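Local structure of glutathione S-transferase 2 (Onchocerca volvulus, 1TU7) at residues F8-G12 with V200-G204; E15-F20 with Y152-E156; P51-D55 with I66-L70; K113-I117 with H161-D165. The protein conjugates glutathione to electrophilic compounds as a homodimeric pi-class transferase and appears to be central to detoxification in this parasitic nematode. All coordinates share one frame; numbering follows the deposited sequence.

Contact 1. Residues F8-G12 with V200-G204; sequences FSIRG and VPVNG. With GSH (glutathione), chain C; GOL (glycerol), chain D.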
loop_
_atom_site.group_PDB
_atom_site.type_symbol
_atom_site.label_atom_id
_atom_site.label_comp_id
_atom_site.label_asym_id
_atom_site.label_seq_id
_atom_site.Cartn_x
_atom_site.Cartn_y
_atom_site.Cartn_z
ATOM N N PHE A 8 16.426 -3.184 8.303
ATOM C CA PHE A 8 17.254 -4.343 8.606
ATOM C C PHE A 8 18.302 -4.545 7.516
ATOM O O PHE A 8 18.269 -3.924 6.434
ATOM C CB PHE A 8 16.330 -5.540 8.788
ATOM C CG PHE A 8 15.340 -5.334 9.896
ATOM C CD1 PHE A 8 14.016 -4.992 9.637
ATOM C CD2 PHE A 8 15.774 -5.364 11.216
ATOM C CE1 PHE A 8 13.117 -4.744 10.652
ATOM C CE2 PHE A 8 14.881 -5.110 12.250
ATOM C CZ PHE A 8 13.540 -4.798 11.976
ATOM N N SER A 9 19.244 -5.434 7.786
ATOM C CA SER A 9 20.348 -5.670 6.887
ATOM C C SER A 9 20.000 -6.741 5.870
ATOM O O SER A 9 20.679 -7.750 5.722
ATOM C CB SER A 9 21.633 -6.005 7.643
ATOM O OG SER A 9 22.730 -5.699 6.825
ATOM N N ILE A 10 18.906 -6.492 5.164
ATOM C CA ILE A 10 18.385 -7.346 4.108
ATOM C C ILE A 10 17.800 -6.392 3.075
ATOM O O ILE A 10 17.627 -5.197 3.333
ATOM C CB ILE A 10 17.245 -8.301 4.605
ATOM C CG1 ILE A 10 16.032 -7.499 5.059
ATOM C CG2 ILE A 10 17.769 -9.238 5.694
ATOM C CD1 ILE A 10 14.781 -8.305 5.366
ATOM N N ARG A 11 17.444 -6.930 1.921
ATOM C CA ARG A 11 16.807 -6.139 0.893
ATOM C C ARG A 11 15.390 -5.776 1.308
ATOM O O ARG A 11 15.099 -4.601 1.557
ATOM C CB ARG A 11 16.875 -6.843 -0.436
ATOM C CG ARG A 11 18.303 -6.875 -0.987
ATOM C CD ARG A 11 18.586 -7.921 -2.043
ATOM N NE ARG A 11 17.827 -7.712 -3.248
ATOM C CZ ARG A 11 18.143 -8.236 -4.426
ATOM N NH1 ARG A 11 19.200 -9.009 -4.554
ATOM N NH2 ARG A 11 17.396 -8.008 -5.486
ATOM N N GLY A 12 14.529 -6.775 1.417
ATOM C CA GLY A 12 13.198 -6.574 1.936
ATOM C C GLY A 12 12.479 -5.366 1.374
ATOM O O GLY A 12 12.528 -5.096 0.183
ATOM N N VAL A 200 23.949 -10.100 -0.257
ATOM C CA VAL A 200 23.031 -9.466 0.683
ATOM C C VAL A 200 21.746 -10.293 0.696
ATOM O O VAL A 200 21.201 -10.576 -0.373
ATOM C CB VAL A 200 22.696 -8.010 0.276
ATOM C CG1 VAL A 200 21.623 -7.460 1.172
ATOM C CG2 VAL A 200 23.943 -7.143 0.293
ATOM N N PRO A 201 21.258 -10.719 1.860
ATOM C CA PRO A 201 20.039 -11.530 1.863
ATOM C C PRO A 201 18.842 -10.752 1.343
ATOM O O PRO A 201 18.697 -9.574 1.639
ATOM C CB PRO A 201 19.835 -11.894 3.334
ATOM C CG PRO A 201 21.069 -11.606 3.992
ATOM C CD PRO A 201 21.816 -10.553 3.216
ATOM N N VAL A 202 18.012 -11.406 0.555
ATOM C CA VAL A 202 16.760 -10.793 0.120
ATOM C C VAL A 202 15.817 -10.611 1.303
ATOM O O VAL A 202 15.175 -9.577 1.445
ATOM C CB VAL A 202 16.064 -11.593 -1.011
ATOM C CG1 VAL A 202 14.738 -10.954 -1.398
ATOM C CG2 VAL A 202 16.986 -11.724 -2.223
ATOM N N ASN A 203 15.716 -11.668 2.118
ATOM C CA ASN A 203 14.722 -11.746 3.177
ATOM C C ASN A 203 15.379 -11.985 4.530
ATOM O O ASN A 203 16.540 -12.340 4.613
ATOM C CB ASN A 203 13.738 -12.872 2.848
ATOM C CG ASN A 203 13.166 -12.722 1.446
ATOM O OD1 ASN A 203 13.395 -13.559 0.534
ATOM N ND2 ASN A 203 12.490 -11.624 1.255
ATOM N N GLY A 204 14.615 -11.747 5.589
ATOM C CA GLY A 204 15.107 -11.836 6.962
ATOM C C GLY A 204 15.348 -13.225 7.492
ATOM O O GLY A 204 15.997 -13.406 8.532
HETATM N N1 GSH C . 3.480 -1.326 5.489
HETATM C CA1 GSH C . 4.800 -1.331 5.992
HETATM C C1 GSH C . 5.758 -0.626 5.127
HETATM O O11 GSH C . 5.534 -0.809 3.813
HETATM O O12 GSH C . 6.806 0.056 5.423
HETATM C CB1 GSH C . 5.379 -2.539 6.594
HETATM C CG1 GSH C . 6.570 -2.382 7.504
HETATM C CD1 GSH C . 7.011 -3.727 8.060
HETATM O OE1 GSH C . 6.204 -4.801 7.885
HETATM N N2 GSH C . 8.166 -3.792 8.664
HETATM C CA2 GSH C . 8.741 -5.033 9.184
HETATM C C2 GSH C . 9.315 -4.759 10.520
HETATM O O2 GSH C . 9.769 -3.498 10.845
HETATM C CB2 GSH C . 9.880 -5.521 8.293
HETATM S SG2 GSH C . 9.258 -6.217 6.747
HETATM N N3 GSH C . 9.378 -5.734 11.411
HETATM C CA3 GSH C . 9.958 -5.439 12.693
HETATM C C3 GSH C . 8.963 -5.636 13.790
HETATM O O31 GSH C . 7.661 -5.495 13.652
HETATM O O32 GSH C . 9.489 -5.992 15.039
HETATM C C1 GOL D . 22.595 -12.695 -4.474
HETATM O O1 GOL D . 21.987 -13.955 -4.585
HETATM C C2 GOL D . 21.729 -11.899 -3.514
HETATM O O2 GOL D . 21.750 -12.512 -2.235
HETATM C C3 GOL D . 22.297 -10.478 -3.473
HETATM O O3 GOL D . 21.380 -9.623 -2.820
#
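R11 N and G12 N each donate a hydrogen bond across the contact. R11 N reaches P201 O at 2.9 Å, and G12 N reaches V202 O at 2.9 Å. I10 CA adds a CH...O contact to the same P201 O at 3.3 Å. Two loops are thus joined through their backbones. F8-G12 follows the first strand of the thioredoxin-like N-terminal domain, and V200-G204 belongs to the C-terminal tail beyond helix 186-197. The I10 side chain packs on the backbone of N203 and G204. Its chi1 of 64° sends CD1 toward G204 N and leaves I10 CG2 3.5 Å from N203 O. I10 CG2 also meets P201 CB at 4.1 Å, an apolar contact. The charged contacts belong to R11. One face of its guanidinium is covered near the rim by V202 CG2. R11 NH1 donates to glycerol O3 at 2.9 Å, and that hydroxyl donates to V200 O at 2.6 Å. The glycerol probably comes from the crystallisation liquor. R11 NH2 forms a salt bridge with D159 of helix 149-164. At the other end of the loop, the F8 ring presents its edge to glutathione, with F8 CE1 3.6 Å from glutathione O2.

Contact 2. Residues E15-F20 with Y152-E156; sequences EPIRLF and YALFE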
loop_
_atom_site.group_PDB
_atom_site.type_symbol
_atom_site.label_atom_id
_atom_site.label_comp_id
_atom_site.label_asym_id
_atom_site.label_seq_id
_atom_site.Cartn_x
_atom_site.Cartn_y
_atom_site.Cartn_z
ATOM N N GLU A 15 14.587 -2.109 -0.180
ATOM C CA GLU A 15 15.466 -2.115 -1.331
ATOM C C GLU A 15 14.977 -1.193 -2.446
ATOM O O GLU A 15 15.809 -0.532 -3.076
ATOM C CB GLU A 15 15.752 -3.511 -1.832
ATOM C CG GLU A 15 16.954 -3.590 -2.747
ATOM C CD GLU A 15 18.263 -3.362 -2.036
ATOM O OE1 GLU A 15 18.303 -3.313 -0.798
ATOM O OE2 GLU A 15 19.278 -3.239 -2.753
ATOM N N PRO A 16 13.685 -1.100 -2.755
ATOM C CA PRO A 16 13.284 -0.155 -3.809
ATOM C C PRO A 16 13.663 1.268 -3.477
ATOM O O PRO A 16 13.955 2.051 -4.398
ATOM C CB PRO A 16 11.792 -0.341 -3.923
ATOM C CG PRO A 16 11.601 -1.744 -3.476
ATOM C CD PRO A 16 12.545 -1.935 -2.310
ATOM N N ILE A 17 13.635 1.623 -2.187
ATOM C CA ILE A 17 14.052 2.966 -1.758
ATOM C C ILE A 17 15.559 3.142 -1.939
ATOM O O ILE A 17 16.030 4.150 -2.447
ATOM C CB ILE A 17 13.600 3.250 -0.335
ATOM C CG1 ILE A 17 12.060 3.153 -0.197
ATOM C CG2 ILE A 17 14.129 4.593 0.118
ATOM C CD1 ILE A 17 11.613 2.836 1.209
ATOM N N ARG A 18 16.336 2.171 -1.495
ATOM C CA ARG A 18 17.776 2.208 -1.728
ATOM C C ARG A 18 18.077 2.360 -3.205
ATOM O O ARG A 18 18.927 3.144 -3.594
ATOM C CB ARG A 18 18.416 0.938 -1.199
ATOM C CG ARG A 18 18.397 0.802 0.299
ATOM C CD ARG A 18 19.102 -0.395 0.776
ATOM N NE ARG A 18 18.993 -0.631 2.218
ATOM C CZ ARG A 18 18.562 -1.752 2.758
ATOM N NH1 ARG A 18 18.097 -2.729 2.024
ATOM N NH2 ARG A 18 18.562 -1.876 4.083
ATOM N N LEU A 19 17.374 1.621 -4.052
ATOM C CA LEU A 19 17.617 1.674 -5.487
ATOM C C LEU A 19 17.320 3.066 -6.032
ATOM O O LEU A 19 18.065 3.567 -6.860
ATOM C CB LEU A 19 16.800 0.614 -6.223
ATOM C CG LEU A 19 17.231 -0.832 -5.978
ATOM C CD1 LEU A 19 16.156 -1.844 -6.327
ATOM C CD2 LEU A 19 18.523 -1.135 -6.757
ATOM N N PHE A 20 16.204 3.669 -5.607
ATOM C CA PHE A 20 15.863 5.044 -5.974
ATOM C C PHE A 20 17.022 5.994 -5.659
ATOM O O PHE A 20 17.480 6.723 -6.518
ATOM C CB PHE A 20 14.565 5.447 -5.262
ATOM C CG PHE A 20 14.068 6.831 -5.567
ATOM C CD1 PHE A 20 12.804 6.988 -6.112
ATOM C CD2 PHE A 20 14.776 7.970 -5.254
ATOM C CE1 PHE A 20 12.284 8.237 -6.368
ATOM C CE2 PHE A 20 14.235 9.232 -5.522
ATOM C CZ PHE A 20 12.987 9.347 -6.079
ATOM N N TYR A 152 11.784 1.322 -9.896
ATOM C CA TYR A 152 12.667 0.665 -8.922
ATOM C C TYR A 152 11.984 -0.484 -8.224
ATOM O O TYR A 152 12.580 -1.505 -7.961
ATOM C CB TYR A 152 13.201 1.676 -7.891
ATOM C CG TYR A 152 13.889 2.869 -8.544
ATOM C CD1 TYR A 152 13.340 4.156 -8.434
ATOM C CD2 TYR A 152 15.040 2.715 -9.297
ATOM C CE1 TYR A 152 13.953 5.218 -9.025
ATOM C CE2 TYR A 152 15.654 3.795 -9.896
ATOM C CZ TYR A 152 15.097 5.027 -9.765
ATOM O OH TYR A 152 15.710 6.100 -10.366
ATOM N N ALA A 153 10.712 -0.306 -7.897
ATOM C CA ALA A 153 9.947 -1.363 -7.270
ATOM C C ALA A 153 9.795 -2.546 -8.206
ATOM O O ALA A 153 9.986 -3.692 -7.808
ATOM C CB ALA A 153 8.618 -0.822 -6.856
ATOM N N LEU A 154 9.452 -2.275 -9.463
ATOM C CA LEU A 154 9.328 -3.372 -10.424
ATOM C C LEU A 154 10.665 -4.081 -10.622
ATOM O O LEU A 154 10.734 -5.306 -10.675
ATOM C CB LEU A 154 8.755 -2.882 -11.749
ATOM C CG LEU A 154 8.603 -3.963 -12.832
ATOM C CD1 LEU A 154 7.652 -5.049 -12.421
ATOM C CD2 LEU A 154 8.122 -3.302 -14.110
ATOM N N PHE A 155 11.730 -3.305 -10.795
ATOM C CA PHE A 155 13.061 -3.860 -10.953
ATOM C C PHE A 155 13.387 -4.820 -9.813
ATOM O O PHE A 155 13.801 -5.965 -10.033
ATOM C CB PHE A 155 14.104 -2.740 -11.041
ATOM C CG PHE A 155 15.534 -3.225 -11.064
ATOM C CD1 PHE A 155 16.489 -2.619 -10.274
ATOM C CD2 PHE A 155 15.931 -4.258 -11.898
ATOM C CE1 PHE A 155 17.787 -3.033 -10.268
ATOM C CE2 PHE A 155 17.243 -4.673 -11.921
ATOM C CZ PHE A 155 18.174 -4.058 -11.111
ATOM N N GLU A 156 13.214 -4.383 -8.584
ATOM C CA GLU A 156 13.532 -5.230 -7.453
ATOM C C GLU A 156 12.664 -6.480 -7.435
ATOM O O GLU A 156 13.154 -7.570 -7.197
ATOM C CB GLU A 156 13.378 -4.442 -6.147
ATOM C CG GLU A 156 13.588 -5.281 -4.896
ATOM C CD GLU A 156 15.006 -5.751 -4.629
ATOM O OE1 GLU A 156 15.912 -5.456 -5.451
ATOM O OE2 GLU A 156 15.193 -6.391 -3.551
#
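F20 and Y152 make the aromatic part of this contact. F20 CA lies over the centre of the Y152 ring, 3.6 Å from the centroid, as a CH-pi contact. The two rings themselves meet obliquely, with planes at 58°, and F20 CD1 is 3.6 Å from Y152 CE1. L19 O also lies over the tyrosine face that F20 CA covers. Apolar packing continues along the helices. P16 CB rests on A153 at 4.3 Å from its CB. L19 reaches F155 through CD1, 4.0 Å from CD1 of that ring. The same L19 methyl touches the side chain of E156. The acidic groups come close without bonding. E15 and E156 cross at about a right angle, and E156 OE2 lies 3.4 Å from E15 CB. The E15 chain bends at chi2 (70°), and its OE1 takes a salt bridge from R18 NH1 at 2.9 Å. E15 OE2 is held by R195 and Y191, and E156 OE1 by R11. The three arginines probably ease repulsion between the carboxylates. The contact joins the N-terminal and C-terminal domains near the centre of the chain. Helix 15-23 packs between helix 63-73, on its I17 side, and helices 149-164 and 186-197.

Contact 3. Residues P51-D55 with I66-L70; sequences PCLYD and ILRHL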
loop_
_atom_site.group_PDB
_atom_site.type_symbol
_atom_site.label_atom_id
_atom_site.label_comp_id
_atom_site.label_asym_id
_atom_site.label_seq_id
_atom_site.Cartn_x
_atom_site.Cartn_y
_atom_site.Cartn_z
ATOM N N PRO A 51 10.822 0.137 6.986
ATOM C CA PRO A 51 11.842 1.179 6.921
ATOM C C PRO A 51 11.409 2.529 7.413
ATOM O O PRO A 51 10.207 2.811 7.506
ATOM C CB PRO A 51 12.143 1.244 5.419
ATOM C CG PRO A 51 10.879 0.853 4.774
ATOM C CD PRO A 51 10.329 -0.224 5.648
ATOM N N CYS A 52 12.402 3.326 7.778
ATOM C CA CYS A 52 12.235 4.746 8.092
ATOM C C CYS A 52 13.198 5.581 7.326
ATOM O O CYS A 52 14.381 5.278 7.339
ATOM C CB CYS A 52 12.469 4.939 9.581
ATOM S SG CYS A 52 12.257 6.616 10.178
ATOM N N LEU A 53 12.721 6.639 6.672
ATOM C CA LEU A 53 13.593 7.634 6.075
ATOM C C LEU A 53 13.585 8.883 6.945
ATOM O O LEU A 53 12.520 9.462 7.194
ATOM C CB LEU A 53 13.138 7.995 4.665
ATOM C CG LEU A 53 13.999 9.072 4.006
ATOM C CD1 LEU A 53 15.338 8.465 3.604
ATOM C CD2 LEU A 53 13.180 9.657 2.840
ATOM N N TYR A 54 14.769 9.288 7.369
ATOM C CA TYR A 54 14.988 10.615 7.906
ATOM C C TYR A 54 15.432 11.510 6.766
ATOM O O TYR A 54 16.438 11.249 6.123
ATOM C CB TYR A 54 16.051 10.556 9.000
ATOM C CG TYR A 54 15.747 9.596 10.143
ATOM C CD1 TYR A 54 16.177 8.261 10.100
ATOM C CD2 TYR A 54 15.040 10.023 11.280
ATOM C CE1 TYR A 54 15.921 7.391 11.141
ATOM C CE2 TYR A 54 14.786 9.145 12.320
ATOM C CZ TYR A 54 15.243 7.844 12.253
ATOM O OH TYR A 54 15.029 6.950 13.297
ATOM N N ASP A 55 14.622 12.518 6.491
ATOM C CA ASP A 55 14.908 13.505 5.472
ATOM C C ASP A 55 15.047 14.826 6.190
ATOM O O ASP A 55 14.048 15.467 6.534
ATOM C CB ASP A 55 13.758 13.543 4.491
ATOM C CG ASP A 55 14.009 14.483 3.353
ATOM O OD1 ASP A 55 14.948 15.318 3.438
ATOM O OD2 ASP A 55 13.301 14.468 2.335
ATOM N N ILE A 66 7.378 6.792 1.863
ATOM C CA ILE A 66 8.763 7.205 1.669
ATOM C C ILE A 66 9.034 7.358 0.185
ATOM O O ILE A 66 9.564 8.377 -0.268
ATOM C CB ILE A 66 9.743 6.181 2.309
ATOM C CG1 ILE A 66 9.627 6.159 3.837
ATOM C CG2 ILE A 66 11.178 6.491 1.864
ATOM C CD1 ILE A 66 10.279 4.956 4.505
ATOM N N LEU A 67 8.671 6.339 -0.578
ATOM C CA LEU A 67 8.905 6.372 -2.014
ATOM C C LEU A 67 8.189 7.541 -2.696
ATOM O O LEU A 67 8.770 8.213 -3.545
ATOM C CB LEU A 67 8.482 5.045 -2.622
ATOM C CG LEU A 67 9.228 4.220 -3.629
ATOM C CD1 LEU A 67 10.735 4.360 -3.561
ATOM C CD2 LEU A 67 8.751 2.784 -3.363
ATOM N N ARG A 68 6.925 7.773 -2.352
ATOM C CA ARG A 68 6.195 8.883 -2.982
ATOM C C ARG A 68 6.734 10.240 -2.564
ATOM O O ARG A 68 6.746 11.177 -3.340
ATOM C CB ARG A 68 4.694 8.796 -2.701
ATOM C CG ARG A 68 4.033 7.738 -3.552
ATOM C CD ARG A 68 2.552 7.620 -3.342
ATOM N NE ARG A 68 2.262 6.956 -2.107
ATOM C CZ ARG A 68 2.191 5.646 -1.955
ATOM N NH1 ARG A 68 2.427 4.862 -3.035
ATOM N NH2 ARG A 68 1.932 5.113 -0.786
ATOM N N HIS A 69 7.203 10.371 -1.325
ATOM C CA HIS A 69 7.820 11.610 -0.909
ATOM C C HIS A 69 9.086 11.890 -1.706
ATOM O O HIS A 69 9.297 12.979 -2.200
ATOM C CB HIS A 69 8.121 11.575 0.584
ATOM C CG HIS A 69 9.090 12.599 1.034
ATOM N ND1 HIS A 69 8.731 13.902 1.269
ATOM C CD2 HIS A 69 10.420 12.516 1.307
ATOM C CE1 HIS A 69 9.789 14.582 1.673
ATOM N NE2 HIS A 69 10.823 13.762 1.719
ATOM N N LEU A 70 9.948 10.885 -1.822
ATOM C CA LEU A 70 11.146 11.054 -2.608
ATOM C C LEU A 70 10.812 11.362 -4.073
ATOM O O LEU A 70 11.461 12.214 -4.704
ATOM C CB LEU A 70 12.008 9.812 -2.502
ATOM C CG LEU A 70 12.724 9.627 -1.163
ATOM C CD1 LEU A 70 13.365 8.252 -1.173
ATOM C CD2 LEU A 70 13.744 10.710 -0.945
#
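I66 pushes its two branches into different parts of strand 52-55 and the turn before it. I66 CD1 reaches the backbone, 3.7 Å from both P51 O and L53 N, and also touches the P51 ring at CG. I66 CG2 lies 3.7 Å from L53 CB. L53 answers with CD2, which enters the hollow between I66 and L70. There L53 CD2 is 3.9 Å from I66 CG2 and meets L70 CD2 tip to tip at 4.0 Å. The same leucine methyl lies near the H69 ring. In D55 and H69 alike, CG anti to the backbone N (chi1 -177° and 163°) sends the side chain across the gap. H69 NE2 donates to D55 OD2 at 2.6 Å. The bond is nearly straight (174°). The donor comes to the anti side of the oxygen, and the oxygen lies in the plane of the imidazole. K73 forms a salt bridge to the same carboxylate oxygen, while H69 ND1 bonds to E81 of the second subunit. Helix 63-73 packs on the sheet as in the thioredoxin fold of GST N-terminal domains. P51 adds the fold's cis-proline and lines the glutathione pocket.

Contact 4. Residues K113-I117 with H161-D165; sequences KDPYI and HQILD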
loop_
_atom_site.group_PDB
_atom_site.type_symbol
_atom_site.label_atom_id
_atom_site.label_comp_id
_atom_site.label_asym_id
_atom_site.label_seq_id
_atom_site.Cartn_x
_atom_site.Cartn_y
_atom_site.Cartn_z
ATOM N N LYS A 113 7.283 -23.324 -2.415
ATOM C CA LYS A 113 8.133 -22.655 -3.380
ATOM C C LYS A 113 7.854 -23.175 -4.787
ATOM O O LYS A 113 7.649 -22.408 -5.719
ATOM C CB LYS A 113 9.593 -22.872 -3.019
ATOM C CG LYS A 113 10.569 -22.238 -3.994
ATOM C CD LYS A 113 11.967 -22.637 -3.620
ATOM C CE LYS A 113 12.966 -22.274 -4.663
ATOM N NZ LYS A 113 14.312 -22.735 -4.235
ATOM N N ASP A 114 7.832 -24.482 -4.958
ATOM C CA ASP A 114 7.735 -25.008 -6.300
ATOM C C ASP A 114 6.363 -24.777 -6.950
ATOM O O ASP A 114 6.322 -24.379 -8.107
ATOM C CB ASP A 114 8.222 -26.460 -6.356
ATOM C CG ASP A 114 9.750 -26.554 -6.260
ATOM O OD1 ASP A 114 10.434 -25.559 -6.592
ATOM O OD2 ASP A 114 10.377 -27.573 -5.890
ATOM N N PRO A 115 5.270 -24.961 -6.208
ATOM C CA PRO A 115 3.932 -24.576 -6.673
ATOM C C PRO A 115 3.818 -23.090 -6.963
ATOM O O PRO A 115 3.140 -22.690 -7.891
ATOM C CB PRO A 115 3.016 -24.965 -5.497
ATOM C CG PRO A 115 3.768 -25.998 -4.780
ATOM C CD PRO A 115 5.201 -25.668 -4.916
ATOM N N TYR A 116 4.462 -22.264 -6.161
ATOM C CA TYR A 116 4.429 -20.826 -6.431
ATOM C C TYR A 116 5.079 -20.530 -7.776
ATOM O O TYR A 116 4.499 -19.853 -8.633
ATOM C CB TYR A 116 5.190 -20.110 -5.336
ATOM C CG TYR A 116 5.284 -18.596 -5.500
ATOM C CD1 TYR A 116 6.439 -18.007 -5.975
ATOM C CD2 TYR A 116 4.226 -17.782 -5.139
ATOM C CE1 TYR A 116 6.531 -16.601 -6.112
ATOM C CE2 TYR A 116 4.294 -16.393 -5.267
ATOM C CZ TYR A 116 5.464 -15.821 -5.740
ATOM O OH TYR A 116 5.516 -14.462 -5.861
ATOM N N ILE A 117 6.276 -21.037 -7.969
ATOM C CA ILE A 117 7.017 -20.882 -9.216
ATOM C C ILE A 117 6.237 -21.393 -10.426
ATOM O O ILE A 117 6.200 -20.732 -11.458
ATOM C CB ILE A 117 8.384 -21.576 -9.100
ATOM C CG1 ILE A 117 9.288 -20.808 -8.133
ATOM C CG2 ILE A 117 9.043 -21.773 -10.469
ATOM C CD1 ILE A 117 10.565 -21.537 -7.830
ATOM N N HIS A 161 12.553 -12.312 -7.939
ATOM C CA HIS A 161 11.918 -13.503 -8.512
ATOM C C HIS A 161 12.864 -14.279 -9.434
ATOM O O HIS A 161 12.720 -15.487 -9.537
ATOM C CB HIS A 161 10.587 -13.179 -9.170
ATOM C CG HIS A 161 9.508 -12.914 -8.169
ATOM N ND1 HIS A 161 8.576 -13.846 -7.776
ATOM C CD2 HIS A 161 9.295 -11.831 -7.387
ATOM C CE1 HIS A 161 7.800 -13.324 -6.844
ATOM N NE2 HIS A 161 8.226 -12.108 -6.576
ATOM N N GLN A 162 13.822 -13.618 -10.070
ATOM C CA GLN A 162 14.827 -14.334 -10.860
ATOM C C GLN A 162 15.802 -15.059 -9.971
ATOM O O GLN A 162 16.342 -16.068 -10.365
ATOM C CB GLN A 162 15.579 -13.387 -11.768
ATOM C CG GLN A 162 14.796 -12.937 -12.960
ATOM C CD GLN A 162 15.709 -12.436 -14.061
ATOM O OE1 GLN A 162 16.728 -11.762 -13.799
ATOM N NE2 GLN A 162 15.374 -12.765 -15.278
ATOM N N ILE A 163 16.045 -14.554 -8.770
ATOM C CA ILE A 163 16.834 -15.298 -7.807
ATOM C C ILE A 163 16.056 -16.580 -7.441
ATOM O O ILE A 163 16.645 -17.671 -7.348
ATOM C CB ILE A 163 17.122 -14.477 -6.566
ATOM C CG1 ILE A 163 18.056 -13.318 -6.893
ATOM C CG2 ILE A 163 17.790 -15.351 -5.490
ATOM C CD1 ILE A 163 18.194 -12.330 -5.841
ATOM N N LEU A 164 14.748 -16.441 -7.218
ATOM C CA LEU A 164 13.897 -17.556 -6.824
ATOM C C LEU A 164 13.814 -18.612 -7.924
ATOM O O LEU A 164 13.937 -19.829 -7.654
ATOM C CB LEU A 164 12.489 -17.060 -6.473
ATOM C CG LEU A 164 11.580 -18.136 -5.863
ATOM C CD1 LEU A 164 11.957 -18.420 -4.459
ATOM C CD2 LEU A 164 10.129 -17.662 -5.965
ATOM N N ASP A 165 13.617 -18.140 -9.146
ATOM C CA ASP A 165 13.428 -18.963 -10.336
ATOM C C ASP A 165 14.164 -18.266 -11.466
ATOM O O ASP A 165 13.629 -17.337 -12.089
ATOM C CB ASP A 165 11.947 -19.079 -10.671
ATOM C CG ASP A 165 11.705 -19.726 -12.013
ATOM O OD1 ASP A 165 12.656 -20.366 -12.532
ATOM O OD2 ASP A 165 10.620 -19.602 -12.615
HETATM O O HOH W 1 15.666 -21.172 -6.048
HETATM O O HOH W 2 7.916 -18.949 -12.692
#
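L164 O accepts a 2.7 Å hydrogen bond from water 1. K113 NZ donates to the same water at 2.8 Å. One water molecule therefore joins the lysine to the last helical residue of 149-164. The lysine chain is extended beyond CG, which carries the ammonium past L164. The K113 and L164 side chains run alongside each other, pointing opposite ways, and K113 CE lies 4.0 Å from L164 CD1. K113 NZ also bonds to Y109 OH. Water 2 forms a second link, donating to I117 O and to D165 OD2, each at 2.8 Å. Each water thus pairs a polar side chain from one segment with a backbone carbonyl from the other.

These links join two helices of the all-helical C-terminal domain of the GST fold. Helix 149-164 ends here, and D165 is the first residue to leave the helical conformation. Its OD1 turns to H167 N, just beyond the segment.

L164 fills the space between the helices. Its CG is anti to the backbone N (chi1 -172°), which lets L164 CD2 reach the edge of the Y116 ring, 3.7 Å from Y116 CD1. The same methyl packs on I117 CG1. I117 also touches the aspartate, with I117 CG2 3.4 Å from D165 OD2. The Y116 and H161 rings lie rim to rim, though the detail at the Y116 hydroxyl is doubtful. H161 NE2 is held by E157, one turn earlier in its helix.

Contact 2 is the most central, its centre about 3 Å from that of the chain, and is buried and largely apolar. Contact 3 is also buried but mixes packing with a histidine-carboxylate hydrogen bond. Contacts 1 and 4 lie farther out and are partly buried. Contact 1 depends on direct backbone bonds, whereas contact 4 uses waters. Contacts 1 and 2 both join the N-terminal region to later parts of the chain, and touch through R11 with E156 and I10 O with R18. Contacts 2 and 3 share packing of I17 on I66, L67 and L70. Contacts 2 and 4 use different parts of helix 149-164, and I163 of contact 4 touches R11 and V202.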